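Local coordinates for protein fluoroacetyl-CoA thioesterase (Streptomyces cattleya, PDB 3KUV) that hydrolyses fluoroacetyl-CoA to fluoroacetate and CoA before it can react with citrate synthase, and so confers fluoroacetate resistance, at residues 20-26 and 38-44; 72-78 and 112-118. The protein carries 1 engineered substitution. The contacts are given in a common frame with arbitrary orientation. Residue numbers count along the deposited sequence, not the author numbering.

How the contacts relate
From the N terminus, the chain leaves strand 10-16, forms the weakly bonded helical turn at about 23-26, and returns as 38-44, which leads into helix 42-57; contact 1 closes this small loop. The helix then passes into strand 65-75, whose last residues, with the loop that follows (72-78), pair in contact 2 with 112-118, closing a larger loop that contains strands 85-96 and 99-107. The two loops follow in series. Contact 1 thus ties segment 20-26 to the start of the hot dog helix, and contact 2 joins two strands of the sheet. Their centres lie about 16 Å apart, yet S42 OG comes within 2.7 Å of H76 CD2, and both contacts touch the second subunit.

Contact 1: residues 20-26 and 38-44; sequences HKTVRHL and EVFASGF. Engineered in segment 38-44: S42 (natural residue Thr). With ACT (acetate ion), chain H.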
loop_
_atom_site.group_PDB
_atom_site.type_symbol
_atom_site.label_atom_id
_atom_site.label_comp_id
_atom_site.label_asym_id
_atom_site.label_seq_id
_atom_site.Cartn_x
_atom_site.Cartn_y
_atom_site.Cartn_z
ATOM N N HIS B 20 2.358 5.939 15.020
ATOM C CA HIS B 20 2.606 4.561 14.609
ATOM C C HIS B 20 2.206 4.205 13.156
ATOM O O HIS B 20 2.161 3.059 12.802
ATOM C CB HIS B 20 1.944 3.547 15.585
ATOM C CG HIS B 20 0.471 3.728 15.740
ATOM N ND1 HIS B 20 -0.072 4.644 16.631
ATOM C CD2 HIS B 20 -0.571 3.119 15.122
ATOM C CE1 HIS B 20 -1.395 4.577 16.551
ATOM N NE2 HIS B 20 -1.727 3.682 15.637
ATOM N N LYS B 21 2.029 5.255 12.310
ATOM C CA LYS B 21 1.807 4.965 10.882
ATOM C C LYS B 21 2.905 5.493 10.000
ATOM O O LYS B 21 2.702 5.709 8.809
ATOM C CB LYS B 21 0.451 5.541 10.406
ATOM C CG LYS B 21 -0.755 4.936 11.195
ATOM C CD LYS B 21 -0.996 3.481 10.845
ATOM C CE LYS B 21 -2.272 3.115 11.566
ATOM N NZ LYS B 21 -2.432 1.643 11.699
ATOM N N THR B 22 4.085 5.691 10.584
ATOM C CA THR B 22 5.241 6.061 9.737
ATOM C C THR B 22 5.902 4.850 9.141
ATOM O O THR B 22 5.572 3.731 9.467
ATOM C CB THR B 22 6.257 6.899 10.570
ATOM O OG1 THR B 22 6.742 6.088 11.662
ATOM C CG2 THR B 22 5.595 8.189 11.105
ATOM N N VAL B 23 6.821 5.128 8.187
ATOM C CA VAL B 23 7.478 4.029 7.456
ATOM C C VAL B 23 8.048 2.911 8.349
ATOM O O VAL B 23 7.836 1.728 8.057
ATOM C CB VAL B 23 8.587 4.659 6.638
ATOM C CG1 VAL B 23 9.482 3.568 5.992
ATOM C CG2 VAL B 23 7.946 5.539 5.507
ATOM N N ARG B 24 8.807 3.330 9.371
ATOM C CA ARG B 24 9.372 2.284 10.265
ATOM C C ARG B 24 8.399 1.310 10.919
ATOM O O ARG B 24 8.749 0.135 11.204
ATOM C CB ARG B 24 10.336 2.938 11.286
ATOM C CG ARG B 24 9.616 3.830 12.344
ATOM C CD ARG B 24 10.648 4.428 13.333
ATOM N NE ARG B 24 9.849 5.091 14.360
ATOM C CZ ARG B 24 10.039 5.054 15.669
ATOM N NH1 ARG B 24 11.125 4.465 16.194
ATOM N NH2 ARG B 24 9.179 5.721 16.446
ATOM N N HIS B 25 7.169 1.796 11.148
ATOM C CA HIS B 25 6.128 0.949 11.701
ATOM C C HIS B 25 5.465 0.002 10.726
ATOM O O HIS B 25 4.806 -1.000 11.147
ATOM C CB HIS B 25 5.056 1.873 12.319
ATOM C CG HIS B 25 5.522 2.614 13.526
ATOM N ND1 HIS B 25 5.430 2.083 14.799
ATOM C CD2 HIS B 25 6.038 3.858 13.641
ATOM C CE1 HIS B 25 5.929 2.971 15.649
ATOM N NE2 HIS B 25 6.323 4.049 14.987
ATOM N N LEU B 26 5.596 0.282 9.413
ATOM C CA LEU B 26 5.017 -0.728 8.455
ATOM C C LEU B 26 5.769 -2.067 8.470
ATOM O O LEU B 26 5.144 -3.127 8.395
ATOM C CB LEU B 26 4.964 -0.049 7.074
ATOM C CG LEU B 26 4.217 -0.903 6.004
ATOM C CD1 LEU B 26 2.696 -0.868 6.260
ATOM C CD2 LEU B 26 4.534 -0.265 4.666
ATOM N N GLU B 38 10.228 10.136 9.490
ATOM C CA GLU B 38 8.961 9.843 10.218
ATOM C C GLU B 38 7.777 10.437 9.492
ATOM O O GLU B 38 7.237 11.532 9.808
ATOM C CB GLU B 38 9.053 10.418 11.634
ATOM C CG GLU B 38 9.972 9.507 12.514
ATOM C CD GLU B 38 9.231 8.279 13.047
ATOM O OE1 GLU B 38 8.908 7.401 12.260
ATOM O OE2 GLU B 38 8.973 8.169 14.269
ATOM N N VAL B 39 7.440 9.749 8.396
ATOM C CA VAL B 39 6.348 10.233 7.514
ATOM C C VAL B 39 5.455 9.025 7.170
ATOM O O VAL B 39 5.882 7.867 7.255
ATOM C CB VAL B 39 6.881 10.854 6.175
ATOM C CG1 VAL B 39 7.705 12.134 6.515
ATOM C CG2 VAL B 39 7.728 9.858 5.364
ATOM N N PHE B 40 4.176 9.358 6.892
ATOM C CA PHE B 40 3.179 8.347 6.620
ATOM C C PHE B 40 3.637 7.443 5.429
ATOM O O PHE B 40 4.005 7.935 4.340
ATOM C CB PHE B 40 1.897 9.203 6.297
ATOM C CG PHE B 40 0.636 8.421 6.124
ATOM C CD1 PHE B 40 -0.217 8.686 5.009
ATOM C CD2 PHE B 40 0.249 7.489 7.075
ATOM C CE1 PHE B 40 -1.482 7.953 4.896
ATOM C CE2 PHE B 40 -1.017 6.793 7.032
ATOM C CZ PHE B 40 -1.860 7.036 5.898
ATOM N N ALA B 41 3.581 6.125 5.648
ATOM C CA ALA B 41 4.101 5.205 4.610
ATOM C C ALA B 41 3.154 5.004 3.459
ATOM O O ALA B 41 1.922 4.932 3.698
ATOM C CB ALA B 41 4.439 3.794 5.199
ATOM N N SER B 42 3.724 4.770 2.261
ATOM C CA SER B 42 2.910 4.472 1.109
ATOM C C SER B 42 1.957 3.262 1.357
ATOM O O SER B 42 0.817 3.315 0.942
ATOM C CB SER B 42 3.771 4.169 -0.093
ATOM O OG SER B 42 4.415 5.329 -0.555
ATOM N N GLY B 43 2.444 2.218 2.030
ATOM C CA GLY B 43 1.577 1.059 2.207
ATOM C C GLY B 43 0.420 1.421 3.141
ATOM O O GLY B 43 -0.676 0.860 3.020
ATOM N N PHE B 44 0.665 2.304 4.151
ATOM C CA PHE B 44 -0.439 2.771 4.976
ATOM C C PHE B 44 -1.407 3.653 4.174
ATOM O O PHE B 44 -2.628 3.617 4.430
ATOM C CB PHE B 44 0.053 3.485 6.234
ATOM C CG PHE B 44 0.627 2.564 7.314
ATOM C CD1 PHE B 44 -0.148 1.525 7.842
ATOM C CD2 PHE B 44 1.893 2.833 7.864
ATOM C CE1 PHE B 44 0.346 0.687 8.896
ATOM C CE2 PHE B 44 2.419 2.052 8.876
ATOM C CZ PHE B 44 1.653 0.994 9.421
HETATM C C ACT H . 7.155 6.401 1.696
HETATM O O ACT H . 8.280 6.266 1.019
HETATM O OXT ACT H . 6.484 5.362 1.960
HETATM C CH3 ACT H . 6.676 7.705 2.205
HETATM O O HOH W 1 9.812 6.026 9.902
#
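H20 opens the segment at its margin, its imidazole hydrogen-bonded to E29 of the second subunit. The carbonyl O of K21 accepts a weak hydrogen bond from A41 N (3.3 Å), while its long aliphatic chain lies over the F44 ring, CD 3.7 Å from the centroid in a CH-pi contact; its ammonium group reaches L26 O and E29 of the second subunit. T22 forms a single backbone bridge with F40 (CA-CA 4.4 Å), and its hydroxyl, small and near the backbone, donates to E38 OE1 (OG1-OE1 2.6 Å). V23 N donates a weak bond to V39 O (3.0 Å), and the branched V23 side chain places CG2 3.9 Å from A41 CB. R24 reaches the same carboxylate through NE, 3.2 Å from E38 OE2, a salt bridge whose hydrogen bonds are weak, and a water joins R24 N to E38 OE1. L26 covers the other face of F44, CD1 3.7 Å from the centroid, so the flat ring is sandwiched between aliphatic chains. L26 CD2 lies 4.1 Å from G43 CA, where a side chain would clash. A41, small enough to fit against V23 and L26, is the N-cap residue of helix 42-57. The backbone N of S42, engineered from the natural active-site threonine, donates to OXT of an acetate probably from the crystallisation liquor (2.8 Å); G69 N of the second subunit binds it too. The chemistry thus pairs a charged and hydroxyl patch at E38 with aliphatic packing on both faces of F44, joining 20-26 to the substrate-binding residues from F40 onward; S42 itself is not touched.

Contact 2: residues 72-78 and 112-118; sequences ICVTHTA and EIGSGTH
Strand 112-118 of this hot dog sheet carries a classic beta bulge on its other side: I113 and G114 both face A106 of strand 99-107. Toward 72-78 it pairs antiparallel with strand 72-75 at 153°, axes 4.5 Å apart. I72-H118 and V74-G116 are non-hydrogen-bonded pairs (CA-CA 4.4 and 4.2 Å); C73-T117 is hydrogen-bonded, C73 N to T117 O and T117 N to C73 O both 2.9 Å. I72 and H118 share one face, C73 and T117 the other. Past the last bridge, T75 N donates to S115 O (3.0 Å), but S115 N turns to T75 OG1 (3.1 Å), through a p rotamer. H76 lies beside G114 (CA-CA 4.4 Å) and A78 beside I113 (4.7 Å). G116, at phi/psi 163/-145, calls for glycine: a CB would jam against the preceding carbonyl O and C73 O; at G114 it would strike T75 O. The active-site H76, chi1 t and chi2 near 0°, brings ND1 to a weak bond with I113 O (3.4 Å), its ring beside S42. I72 to T75 pair with the second subunit, where C73 forms a disulfide with its counterpart. T77, also p, donates N to I113 O (2.9 Å) and OG1 to E112 O (3.1 Å).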
loop_
_atom_site.group_PDB
_atom_site.type_symbol
_atom_site.label_atom_id
_atom_site.label_comp_id
_atom_site.label_asym_id
_atom_site.label_seq_id
_atom_site.Cartn_x
_atom_site.Cartn_y
_atom_site.Cartn_z
ATOM N N ILE B 72 -4.462 -1.153 -7.416
ATOM C CA ILE B 72 -4.272 0.250 -7.018
ATOM C C ILE B 72 -3.238 0.905 -7.919
ATOM O O ILE B 72 -2.269 0.275 -8.349
ATOM C CB ILE B 72 -3.925 0.439 -5.566
ATOM C CG1 ILE B 72 -4.298 1.941 -5.153
ATOM C CG2 ILE B 72 -2.494 0.004 -5.289
ATOM C CD1 ILE B 72 -4.871 2.157 -3.859
ATOM N N CYS B 73 -3.483 2.158 -8.289
ATOM C CA CYS B 73 -2.521 2.803 -9.240
ATOM C C CYS B 73 -2.492 4.276 -8.833
ATOM O O CYS B 73 -3.424 5.050 -9.233
ATOM C CB CYS B 73 -2.981 2.579 -10.681
ATOM S SG CYS B 73 -1.713 3.046 -11.903
ATOM N N VAL B 74 -1.555 4.647 -7.963
ATOM C CA VAL B 74 -1.570 6.013 -7.365
ATOM C C VAL B 74 -0.194 6.653 -7.367
ATOM O O VAL B 74 0.834 5.928 -7.239
ATOM C CB VAL B 74 -2.161 6.075 -5.905
ATOM C CG1 VAL B 74 -3.657 5.731 -5.923
ATOM C CG2 VAL B 74 -1.392 5.118 -4.938
ATOM N N THR B 75 -0.177 7.971 -7.388
ATOM C CA THR B 75 1.026 8.667 -7.052
ATOM C C THR B 75 1.130 9.002 -5.556
ATOM O O THR B 75 0.150 8.875 -4.830
ATOM C CB THR B 75 1.008 10.052 -7.744
ATOM O OG1 THR B 75 -0.184 10.762 -7.310
ATOM C CG2 THR B 75 0.966 9.816 -9.260
ATOM N N HIS B 76 2.360 9.339 -5.111
ATOM C CA HIS B 76 2.552 9.840 -3.747
ATOM C C HIS B 76 3.404 11.094 -3.992
ATOM O O HIS B 76 4.622 10.966 -4.339
ATOM C CB HIS B 76 3.118 8.634 -2.883
ATOM C CG HIS B 76 2.956 8.721 -1.358
ATOM N ND1 HIS B 76 2.388 9.787 -0.682
ATOM C CD2 HIS B 76 3.269 7.803 -0.403
ATOM C CE1 HIS B 76 2.452 9.557 0.625
ATOM N NE2 HIS B 76 2.998 8.348 0.828
ATOM N N THR B 77 2.781 12.245 -3.896
ATOM C CA THR B 77 3.364 13.555 -4.428
ATOM C C THR B 77 3.975 14.445 -3.290
ATOM O O THR B 77 4.628 15.468 -3.580
ATOM C CB THR B 77 2.349 14.314 -5.224
ATOM O OG1 THR B 77 1.155 14.525 -4.450
ATOM C CG2 THR B 77 1.949 13.496 -6.449
ATOM N N ALA B 78 3.634 14.165 -2.047
ATOM C CA ALA B 78 4.169 14.922 -0.892
ATOM C C ALA B 78 4.126 14.035 0.321
ATOM O O ALA B 78 3.299 13.117 0.384
ATOM C CB ALA B 78 3.355 16.231 -0.641
ATOM N N GLU B 112 -1.703 18.411 -1.507
ATOM C CA GLU B 112 -2.218 17.201 -2.171
ATOM C C GLU B 112 -1.143 16.117 -2.021
ATOM O O GLU B 112 0.083 16.422 -2.248
ATOM C CB GLU B 112 -2.559 17.614 -3.603
ATOM C CG GLU B 112 -2.506 16.623 -4.686
ATOM C CD GLU B 112 -3.798 15.807 -4.956
ATOM O OE1 GLU B 112 -4.735 16.272 -5.705
ATOM O OE2 GLU B 112 -3.833 14.634 -4.499
ATOM N N ILE B 113 -1.450 14.905 -1.611
ATOM C CA ILE B 113 -0.423 13.922 -1.360
ATOM C C ILE B 113 -0.524 12.738 -2.300
ATOM O O ILE B 113 0.403 11.933 -2.327
ATOM C CB ILE B 113 -0.369 13.386 0.083
ATOM C CG1 ILE B 113 -1.708 12.684 0.418
ATOM C CG2 ILE B 113 -0.177 14.563 1.071
ATOM C CD1 ILE B 113 -1.602 11.908 1.799
ATOM N N GLY B 114 -1.587 12.563 -3.118
ATOM C CA GLY B 114 -1.545 11.366 -4.074
ATOM C C GLY B 114 -2.904 11.309 -4.742
ATOM O O GLY B 114 -3.907 11.792 -4.186
ATOM N N SER B 115 -2.939 10.643 -5.882
ATOM C CA SER B 115 -4.219 10.434 -6.591
ATOM C C SER B 115 -4.055 9.311 -7.567
ATOM O O SER B 115 -2.930 8.951 -7.956
ATOM C CB SER B 115 -4.814 11.649 -7.356
ATOM O OG SER B 115 -3.999 12.020 -8.378
ATOM N N GLY B 116 -5.194 8.680 -7.918
ATOM C CA GLY B 116 -5.166 7.661 -8.906
ATOM C C GLY B 116 -6.427 6.838 -8.813
ATOM O O GLY B 116 -7.513 7.399 -8.660
ATOM N N THR B 117 -6.285 5.550 -9.070
ATOM C CA THR B 117 -7.413 4.646 -9.211
ATOM C C THR B 117 -7.284 3.444 -8.282
ATOM O O THR B 117 -6.189 3.069 -7.870
ATOM C CB THR B 117 -7.586 4.144 -10.664
ATOM O OG1 THR B 117 -6.315 3.594 -11.127
ATOM C CG2 THR B 117 -8.016 5.287 -11.644
ATOM N N HIS B 118 -8.413 2.801 -7.980
ATOM C CA HIS B 118 -8.449 1.611 -7.091
ATOM C C HIS B 118 -9.629 0.764 -7.548
ATOM O O HIS B 118 -10.747 1.311 -7.832
ATOM C CB HIS B 118 -8.720 2.055 -5.653
ATOM C CG HIS B 118 -8.769 0.887 -4.690
ATOM N ND1 HIS B 118 -9.722 0.692 -3.695
ATOM C CD2 HIS B 118 -7.936 -0.180 -4.631
ATOM C CE1 HIS B 118 -9.438 -0.424 -3.027
ATOM N NE2 HIS B 118 -8.377 -0.956 -3.576
HETATM O O HOH W 2 -1.208 13.090 -8.353
#